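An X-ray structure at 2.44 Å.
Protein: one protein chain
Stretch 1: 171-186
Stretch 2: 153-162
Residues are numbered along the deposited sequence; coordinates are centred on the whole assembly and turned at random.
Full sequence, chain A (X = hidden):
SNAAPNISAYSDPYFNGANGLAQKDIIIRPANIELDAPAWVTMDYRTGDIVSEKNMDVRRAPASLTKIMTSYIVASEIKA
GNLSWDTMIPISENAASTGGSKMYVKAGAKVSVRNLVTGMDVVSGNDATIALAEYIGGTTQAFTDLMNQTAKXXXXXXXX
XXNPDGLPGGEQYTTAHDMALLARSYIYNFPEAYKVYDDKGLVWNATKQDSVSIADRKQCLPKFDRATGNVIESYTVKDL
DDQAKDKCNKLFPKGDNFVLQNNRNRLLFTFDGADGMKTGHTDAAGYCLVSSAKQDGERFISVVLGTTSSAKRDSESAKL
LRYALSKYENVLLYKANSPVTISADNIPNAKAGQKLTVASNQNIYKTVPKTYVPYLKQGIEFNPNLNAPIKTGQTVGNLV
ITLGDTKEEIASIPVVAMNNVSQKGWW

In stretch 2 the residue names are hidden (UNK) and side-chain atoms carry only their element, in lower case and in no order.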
ATOM      1  N   GLU A 171     -15.536  13.676  15.380  1.00 83.23           N
ATOM      2  CA  GLU A 171     -14.308  12.976  15.737  1.00 80.98           C
ATOM      3  C   GLU A 171     -13.839  12.151  14.548  1.00 75.74           C
ATOM      4  O   GLU A 171     -14.610  11.377  13.969  1.00 74.77           O
ATOM      5  CB  GLU A 171     -14.534  12.088  16.960  1.00 83.90           C
ATOM      6  CG  GLU A 171     -13.284  11.341  17.417  1.00 84.23           C
ATOM      7  CD  GLU A 171     -13.487  10.577  18.716  1.00 87.68           C
ATOM      8  OE1 GLU A 171     -12.559  10.555  19.560  1.00 88.93           O
ATOM      9  OE2 GLU A 171     -14.589  10.018  18.897  1.00 89.11           O
ATOM     10  N   GLN A 172     -12.564  12.302  14.199  1.00 72.60           N
ATOM     11  CA  GLN A 172     -12.079  11.839  12.905  1.00 66.96           C
ATOM     12  C   GLN A 172     -10.562  11.733  12.983  1.00 64.70           C
ATOM     13  O   GLN A 172      -9.886  12.754  13.147  1.00 67.79           O
ATOM     14  CB  GLN A 172     -12.514  12.822  11.821  1.00 66.79           C
ATOM     15  CG  GLN A 172     -12.425  12.333  10.396  1.00 65.77           C
ATOM     16  CD  GLN A 172     -12.824  13.408   9.399  1.00 67.39           C
ATOM     17  OE1 GLN A 172     -12.169  13.596   8.371  1.00 68.36           O
ATOM     18  NE2 GLN A 172     -13.899  14.126   9.702  1.00 68.31           N
ATOM     19  N   TYR A 173     -10.024  10.520  12.859  1.00 60.25           N
ATOM     20  CA  TYR A 173      -8.575  10.368  12.917  1.00 58.35           C
ATOM     21  C   TYR A 173      -8.147   9.033  12.330  1.00 56.94           C
ATOM     22  O   TYR A 173      -8.945   8.103  12.186  1.00 57.11           O
ATOM     23  CB  TYR A 173      -8.045  10.495  14.351  1.00 58.88           C
ATOM     24  CG  TYR A 173      -8.663   9.530  15.335  1.00 59.11           C
ATOM     25  CD1 TYR A 173      -8.212   8.219  15.434  1.00 57.95           C
ATOM     26  CD2 TYR A 173      -9.691   9.934  16.176  1.00 60.71           C
ATOM     27  CE1 TYR A 173      -8.774   7.336  16.334  1.00 59.32           C
ATOM     28  CE2 TYR A 173     -10.260   9.059  17.080  1.00 62.22           C
ATOM     29  CZ  TYR A 173      -9.796   7.761  17.156  1.00 61.56           C
ATOM     30  OH  TYR A 173     -10.359   6.887  18.059  1.00 63.23           O
ATOM     31  N   THR A 174      -6.862   8.965  11.996  1.00 56.29           N
ATOM     32  CA  THR A 174      -6.185   7.733  11.624  1.00 53.99           C
ATOM     33  C   THR A 174      -4.702   7.930  11.904  1.00 52.33           C
ATOM     34  O   THR A 174      -4.289   8.958  12.448  1.00 52.66           O
ATOM     35  CB  THR A 174      -6.429   7.362  10.159  1.00 52.46           C
ATOM     36  OG1 THR A 174      -5.809   6.101   9.886  1.00 52.49           O
ATOM     37  CG2 THR A 174      -5.836   8.417   9.231  1.00 51.58           C
ATOM     38  N   THR A 175      -3.897   6.932  11.542  1.00 49.91           N
ATOM     39  CA  THR A 175      -2.452   7.012  11.698  1.00 50.75           C
ATOM     40  C   THR A 175      -1.789   6.540  10.413  1.00 49.44           C
ATOM     41  O   THR A 175      -2.402   5.863   9.585  1.00 46.43           O
ATOM     42  CB  THR A 175      -1.937   6.174  12.887  1.00 51.38           C
ATOM     43  OG1 THR A 175      -2.033   4.778  12.575  1.00 51.01           O
ATOM     44  CG2 THR A 175      -2.737   6.470  14.148  1.00 53.33           C
ATOM     45  N   ALA A 176      -0.518   6.913  10.252  1.00 52.12           N
ATOM     46  CA  ALA A 176       0.229   6.465   9.082  1.00 52.59           C
ATOM     47  C   ALA A 176       0.363   4.949   9.072  1.00 52.21           C
ATOM     48  O   ALA A 176       0.282   4.320   8.012  1.00 52.04           O
ATOM     49  CB  ALA A 176       1.606   7.134   9.045  1.00 54.05           C
ATOM     50  N   HIS A 177       0.550   4.345  10.246  1.00 53.95           N
ATOM     51  CA  HIS A 177       0.627   2.890  10.332  1.00 55.19           C
ATOM     52  C   HIS A 177      -0.705   2.252   9.953  1.00 53.85           C
ATOM     53  O   HIS A 177      -0.746   1.278   9.192  1.00 52.00           O
ATOM     54  CB  HIS A 177       1.047   2.473  11.742  1.00 58.86           C
ATOM     55  CG  HIS A 177       1.285   1.003  11.897  1.00 61.29           C
ATOM     56  ND1 HIS A 177       1.408   0.398  13.130  1.00 63.75           N
ATOM     57  CD2 HIS A 177       1.433   0.018  10.979  1.00 60.91           C
ATOM     58  CE1 HIS A 177       1.615  -0.896  12.964  1.00 64.02           C
ATOM     59  NE2 HIS A 177       1.633  -1.153  11.669  1.00 62.23           N
ATOM     60  N   ASP A 178      -1.809   2.793  10.475  1.00 54.73           N
ATOM     61  CA  ASP A 178      -3.120   2.236  10.158  1.00 55.81           C
ATOM     62  C   ASP A 178      -3.427   2.353   8.671  1.00 54.40           C
ATOM     63  O   ASP A 178      -4.019   1.442   8.079  1.00 52.83           O
ATOM     64  CB  ASP A 178      -4.202   2.934  10.980  1.00 58.91           C
ATOM     65  CG  ASP A 178      -4.384   2.315  12.355  1.00 62.56           C
ATOM     66  OD1 ASP A 178      -3.528   1.500  12.768  1.00 63.34           O
ATOM     67  OD2 ASP A 178      -5.395   2.636  13.017  1.00 64.03           O
ATOM     68  N   MET A 179      -3.030   3.466   8.048  1.00 54.88           N
ATOM     69  CA  MET A 179      -3.298   3.642   6.625  1.00 53.67           C
ATOM     70  C   MET A 179      -2.436   2.722   5.771  1.00 52.15           C
ATOM     71  O   MET A 179      -2.876   2.280   4.704  1.00 50.59           O
ATOM     72  CB  MET A 179      -3.093   5.103   6.231  1.00 54.86           C
ATOM     73  CG  MET A 179      -4.310   5.971   6.508  1.00 56.31           C
ATOM     74  SD  MET A 179      -5.683   5.517   5.432  1.00 57.47           S
ATOM     75  CE  MET A 179      -7.080   6.169   6.350  1.00 59.25           C
ATOM     76  N   ALA A 180      -1.219   2.411   6.224  1.00 52.27           N
ATOM     77  CA  ALA A 180      -0.400   1.437   5.511  1.00 50.22           C
ATOM     78  C   ALA A 180      -0.986   0.037   5.632  1.00 49.81           C
ATOM     79  O   ALA A 180      -0.939  -0.750   4.678  1.00 50.64           O
ATOM     80  CB  ALA A 180       1.037   1.473   6.035  1.00 49.61           C
ATOM     81  N   LEU A 181      -1.541  -0.295   6.798  1.00 49.82           N
ATOM     82  CA  LEU A 181      -2.209  -1.583   6.951  1.00 50.72           C
ATOM     83  C   LEU A 181      -3.392  -1.696   5.999  1.00 49.81           C
ATOM     84  O   LEU A 181      -3.576  -2.727   5.342  1.00 48.95           O
ATOM     85  CB  LEU A 181      -2.655  -1.771   8.402  1.00 52.51           C
ATOM     86  CG  LEU A 181      -1.541  -2.012   9.429  1.00 55.26           C
ATOM     87  CD1 LEU A 181      -2.066  -1.875  10.848  1.00 57.47           C
ATOM     88  CD2 LEU A 181      -0.915  -3.386   9.228  1.00 56.36           C
ATOM     89  N   LEU A 182      -4.195  -0.634   5.900  1.00 48.97           N
ATOM     90  CA  LEU A 182      -5.329  -0.638   4.982  1.00 48.32           C
ATOM     91  C   LEU A 182      -4.864  -0.825   3.542  1.00 47.34           C
ATOM     92  O   LEU A 182      -5.412  -1.651   2.801  1.00 45.80           O
ATOM     93  CB  LEU A 182      -6.125   0.658   5.130  1.00 47.54           C
ATOM     94  CG  LEU A 182      -7.270   0.862   4.136  1.00 46.36           C
ATOM     95  CD1 LEU A 182      -8.253  -0.286   4.233  1.00 46.39           C
ATOM     96  CD2 LEU A 182      -7.965   2.194   4.393  1.00 45.89           C
ATOM     97  N   ALA A 183      -3.841  -0.070   3.132  1.00 46.27           N
ATOM     98  CA  ALA A 183      -3.355  -0.166   1.758  1.00 43.86           C
ATOM     99  C   ALA A 183      -2.857  -1.572   1.448  1.00 44.74           C
ATOM    100  O   ALA A 183      -3.190  -2.140   0.404  1.00 45.22           O
ATOM    101  CB  ALA A 183      -2.252   0.863   1.518  1.00 43.03           C
ATOM    102  N   ARG A 184      -2.059  -2.153   2.348  1.00 46.54           N
ATOM    103  CA  ARG A 184      -1.545  -3.503   2.123  1.00 48.62           C
ATOM    104  C   ARG A 184      -2.679  -4.509   1.960  1.00 50.67           C
ATOM    105  O   ARG A 184      -2.636  -5.367   1.069  1.00 52.24           O
ATOM    106  CB  ARG A 184      -0.626  -3.918   3.271  1.00 48.85           C
ATOM    107  CG  ARG A 184       0.037  -5.270   3.076  1.00 49.93           C
ATOM    108  CD  ARG A 184       0.983  -5.598   4.226  1.00 51.47           C
ATOM    109  NE  ARG A 184       1.735  -6.828   3.985  1.00 53.35           N
ATOM    110  CZ  ARG A 184       1.633  -7.928   4.723  1.00 54.42           C
ATOM    111  NH1 ARG A 184       0.815  -7.961   5.768  1.00 53.97           N
ATOM    112  NH2 ARG A 184       2.361  -8.997   4.422  1.00 55.94           N
ATOM    113  N   SER A 185      -3.705  -4.418   2.809  1.00 49.80           N
ATOM    114  CA  SER A 185      -4.863  -5.294   2.659  1.00 50.83           C
ATOM    115  C   SER A 185      -5.553  -5.071   1.315  1.00 49.69           C
ATOM    116  O   SER A 185      -6.003  -6.027   0.669  1.00 49.50           O
ATOM    117  CB  SER A 185      -5.838  -5.060   3.813  1.00 51.48           C
ATOM    118  OG  SER A 185      -6.968  -5.902   3.704  1.00 54.49           O
ATOM    119  N   TYR A 186      -5.637  -3.814   0.877  1.00 49.00           N
ATOM    120  CA  TYR A 186      -6.284  -3.491  -0.391  1.00 49.27           C
ATOM    121  C   TYR A 186      -5.549  -4.133  -1.564  1.00 50.00           C
ATOM    122  O   TYR A 186      -6.169  -4.771  -2.424  1.00 50.51           O
ATOM    123  CB  TYR A 186      -6.349  -1.971  -0.548  1.00 48.14           C
ATOM    124  CG  TYR A 186      -7.426  -1.453  -1.471  1.00 48.44           C
ATOM    125  CD1 TYR A 186      -8.271  -0.430  -1.064  1.00 48.65           C
ATOM    126  CD2 TYR A 186      -7.577  -1.954  -2.753  1.00 49.08           C
ATOM    127  CE1 TYR A 186      -9.249   0.064  -1.901  1.00 48.85           C
ATOM    128  CE2 TYR A 186      -8.553  -1.469  -3.598  1.00 49.86           C
ATOM    129  CZ  TYR A 186      -9.385  -0.460  -3.165  1.00 50.44           C
ATOM    130  OH  TYR A 186     -10.360   0.029  -4.001  1.00 52.51           O
ATOM    131  N   UNK A 153     -11.549  -4.736  12.001  1.00 65.22           N
ATOM    132  CA  UNK A 153     -11.269  -6.083  11.512  1.00 66.64           C
ATOM    133  C   UNK A 153      -9.919  -6.169  10.809  1.00 66.80           C
ATOM    134  O   UNK A 153      -9.244  -7.201  10.895  1.00 68.66           O
ATOM    135  c   UNK A 153     -12.384  -6.542  10.576  1.00 66.45           C
ATOM    136  N   UNK A 154      -9.515  -5.112  10.100  1.00 65.31           N
ATOM    137  CA  UNK A 154      -8.199  -5.101   9.472  1.00 64.44           C
ATOM    138  C   UNK A 154      -7.087  -4.958  10.507  1.00 64.29           C
ATOM    139  O   UNK A 154      -5.937  -5.317  10.235  1.00 62.38           O
ATOM    140  c   UNK A 154      -8.137  -3.976   8.421  1.00 63.48           C
ATOM    141  c   UNK A 154      -6.794  -3.957   7.702  1.00 63.14           C
ATOM    142  c   UNK A 154      -9.265  -3.085   6.327  1.00 60.82           C
ATOM    143  c   UNK A 154      -9.261  -4.146   7.398  1.00 62.87           C
ATOM    144  N   UNK A 155      -7.404  -4.477  11.702  1.00 66.02           N
ATOM    145  CA  UNK A 155      -6.397  -4.205  12.704  1.00 66.86           C
ATOM    146  C   UNK A 155      -5.989  -2.754  12.806  1.00 66.79           C
ATOM    147  O   UNK A 155      -4.953  -2.462  13.417  1.00 68.88           O
ATOM    148  N   UNK A 156      -6.757  -1.841  12.217  1.00 63.84           N
ATOM    149  CA  UNK A 156      -6.515  -0.405  12.328  1.00 62.29           C
ATOM    150  C   UNK A 156      -7.108   0.063  13.651  1.00 63.12           C
ATOM    151  O   UNK A 156      -8.245   0.533  13.721  1.00 63.23           O
ATOM    152  c   UNK A 156      -7.335   2.159   8.592  1.00 59.40           C
ATOM    153  s   UNK A 156      -7.753   0.425   8.444  1.00 59.72           S
ATOM    154  c   UNK A 156      -7.123   0.333  11.141  1.00 61.50           C
ATOM    155  c   UNK A 156      -6.769  -0.268   9.787  1.00 60.09           C
ATOM    156  N   UNK A 157      -6.323  -0.069  14.718  1.00 64.11           N
ATOM    157  CA  UNK A 157      -6.809   0.180  16.066  1.00 66.06           C
ATOM    158  C   UNK A 157      -6.750   1.645  16.472  1.00 64.53           C
ATOM    159  O   UNK A 157      -7.241   1.991  17.553  1.00 66.56           O
ATOM    160  o   UNK A 157      -5.257  -2.862  16.545  1.00 70.82           O
ATOM    161  c   UNK A 157      -6.203  -2.145  16.868  1.00 70.15           C
ATOM    162  n   UNK A 157      -7.430  -2.618  17.057  1.00 70.91           N
ATOM    163  c   UNK A 157      -6.013  -0.657  17.073  1.00 68.88           C
ATOM    164  N   UNK A 158      -6.163   2.508  15.649  1.00 61.16           N
ATOM    165  CA  UNK A 158      -6.123   3.929  15.967  1.00 61.96           C
ATOM    166  C   UNK A 158      -6.762   4.726  14.841  1.00 60.09           C
ATOM    167  O   UNK A 158      -6.166   5.677  14.324  1.00 60.03           O
ATOM    168  n   UNK A 158      -2.900   3.124  17.252  1.00 63.17           N
ATOM    169  c   UNK A 158      -4.071   3.721  17.432  1.00 63.93           C
ATOM    170  c   UNK A 158      -4.686   4.383  16.217  1.00 61.94           C
ATOM    171  o   UNK A 158      -4.649   3.737  18.519  1.00 66.63           O
ATOM    172  N   UNK A 159      -7.977   4.343  14.461  1.00 59.31           N
ATOM    173  CA  UNK A 159      -8.659   4.920  13.312  1.00 58.61           C
ATOM    174  C   UNK A 159     -10.140   5.033  13.620  1.00 59.47           C
ATOM    175  O   UNK A 159     -10.746   4.079  14.111  1.00 60.86           O
ATOM    176  c   UNK A 159      -9.434   4.427  10.966  1.00 56.77           C
ATOM    177  c   UNK A 159      -8.445   4.060  12.060  1.00 57.59           C
ATOM    178  o   UNK A 159      -7.114   4.254  11.575  1.00 57.37           O
ATOM    179  N   UNK A 160     -10.714   6.201  13.343  1.00 59.73           N
ATOM    180  CA  UNK A 160     -12.153   6.390  13.483  1.00 60.90           C
ATOM    181  C   UNK A 160     -12.614   7.374  12.424  1.00 59.63           C
ATOM    182  O   UNK A 160     -12.151   8.518  12.396  1.00 60.49           O
ATOM    183  c   UNK A 160     -14.835   8.067  14.990  1.00 68.72           C
ATOM    184  c   UNK A 160     -13.999   7.007  15.092  1.00 67.20           C
ATOM    185  n   UNK A 160     -16.101   7.614  15.271  1.00 70.35           N
ATOM    186  c   UNK A 160     -16.046   6.320  15.527  1.00 70.30           C
ATOM    187  c   UNK A 160     -12.525   6.891  14.877  1.00 64.78           C
ATOM    188  n   UNK A 160     -14.789   5.927  15.419  1.00 68.51           N
ATOM    189  N   UNK A 161     -13.526   6.931  11.565  1.00 58.56           N
ATOM    190  CA  UNK A 161     -14.073   7.762  10.503  1.00 57.17           C
ATOM    191  C   UNK A 161     -15.386   8.391  10.947  1.00 59.42           C
ATOM    192  O   UNK A 161     -16.192   7.758  11.633  1.00 60.98           O
ATOM    193  c   UNK A 161     -10.880   6.642   7.606  1.00 51.34           C
ATOM    194  c   UNK A 161     -14.282   6.938   9.234  1.00 54.62           C
ATOM    195  c   UNK A 161     -12.789   4.988   8.719  1.00 52.91           C
ATOM    196  c   UNK A 161     -11.625   4.448   8.206  1.00 52.18           C
ATOM    197  c   UNK A 161     -12.048   7.172   8.120  1.00 52.59           C
ATOM    198  c   UNK A 161     -10.668   5.277   7.646  1.00 51.15           C
ATOM    199  c   UNK A 161     -13.015   6.352   8.682  1.00 53.01           C
ATOM    200  N   UNK A 162     -15.590   9.651  10.563  1.00 60.33           N
ATOM    201  CA  UNK A 162     -16.824  10.361  10.867  1.00 62.75           C
ATOM    202  C   UNK A 162     -17.792  10.388   9.698  1.00 62.89           C
ATOM    203  O   UNK A 162     -18.969  10.707   9.898  1.00 64.72           O
ATOM    204  c   UNK A 162     -16.529  11.802  11.302  1.00 63.71           C
TER
HETATM  205  O   HOH W   1      -3.138  -0.090  14.838  1.00 68.86           O
HETATM  206  O   HOH W   2      -1.677   2.671  14.386  1.00 64.95           O

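Position 153 carries a single side-chain carbon, out of reach of stretch 1. It is alanine; exposed and free of contacts, Ala153 suits a helix. Position 154 has four carbons, forked at the first, with one arm two carbons long whose tip meets Leu182 CD1. This is isoleucine: Ile154 points toward the helix of stretch 1, its CD1 3.6 Å from Leu182 CD1, an apolar contact suited to a branched aliphatic chain.

Position 155 has no side-chain atoms and is glycine. With phi at 99°, Gly155 leaves the helix, and a CB here would be jammed against the preceding carbonyl oxygen.

Position 156 shows an unbranched chain of two carbons, a sulfur and a terminal carbon, the sulfur lying against Leu182 CB. It is methionine, whose length lets Met156 run beside the helix, with SD 3.7 Å from Leu182 CB.

Position 157 has two carbons, the second bearing one oxygen and one nitrogen, and points away from stretch 1. It is asparagine, a polar residue at ease when exposed; Asn157 N donates to water 1, which donates to Asp178 OD1.

Position 158 has the same amide pattern; its first carbon packs near Thr175 CG2, and its backbone N donates to Asp178 OD2 at 2.7 Å. It is also asparagine, and an amide suits the place because Asn158 ND2 donates to water 2, which also bonds Thr175 OG1 and Asp178 OD1.

Position 159 has one carbon carrying an oxygen and a carbon, the oxygen between Asp178 OD2 and Thr174 OG1. It is threonine: Thr159 OG1 donates to Asp178 OD2 at 2.8 Å and lies 2.8 Å from Thr174 OG1, so a small hydroxyl residue serves this buried polar site well.

Position 160 has one carbon, lying over a face of the Tyr173 ring, then a five-membered ring of three carbons and two nitrogens with its edge at Glu171 O. It is histidine. The CH2 of His160 offers a C-H to Tyr173, CB being 4.0 Å from the ring centroid, while the partly exposed imidazole sets CD2 3.5 Å from Glu171 O.

Position 161 has one carbon and a six-carbon ring whose edge meets Met179 CE. It is phenylalanine: although CB points away, the long side chain of Phe161 brings CZ within 3.9 Å of Met179 CE. Position 162 has one carbon, pointing toward stretch 1 beside Glu171 O. It is alanine, whose single methyl fits close, Ala162 CB to Glu171 O being 3.3 Å.

The contact has three parts. Tyr173 and His160 form a single antiparallel bridge, with His160 N to Tyr173 O at 2.8 Å and Tyr173 N to His160 O at 3.0 Å. Asp178 gathers the turn at its carboxylate, while Thr175 OG1 caps the helix by accepting from Asp178 N at 2.9 Å. Farther along, Leu182 packs against Ile154 and Met156.

Stretch 2, residues 153-162: AIGMNNTHFA
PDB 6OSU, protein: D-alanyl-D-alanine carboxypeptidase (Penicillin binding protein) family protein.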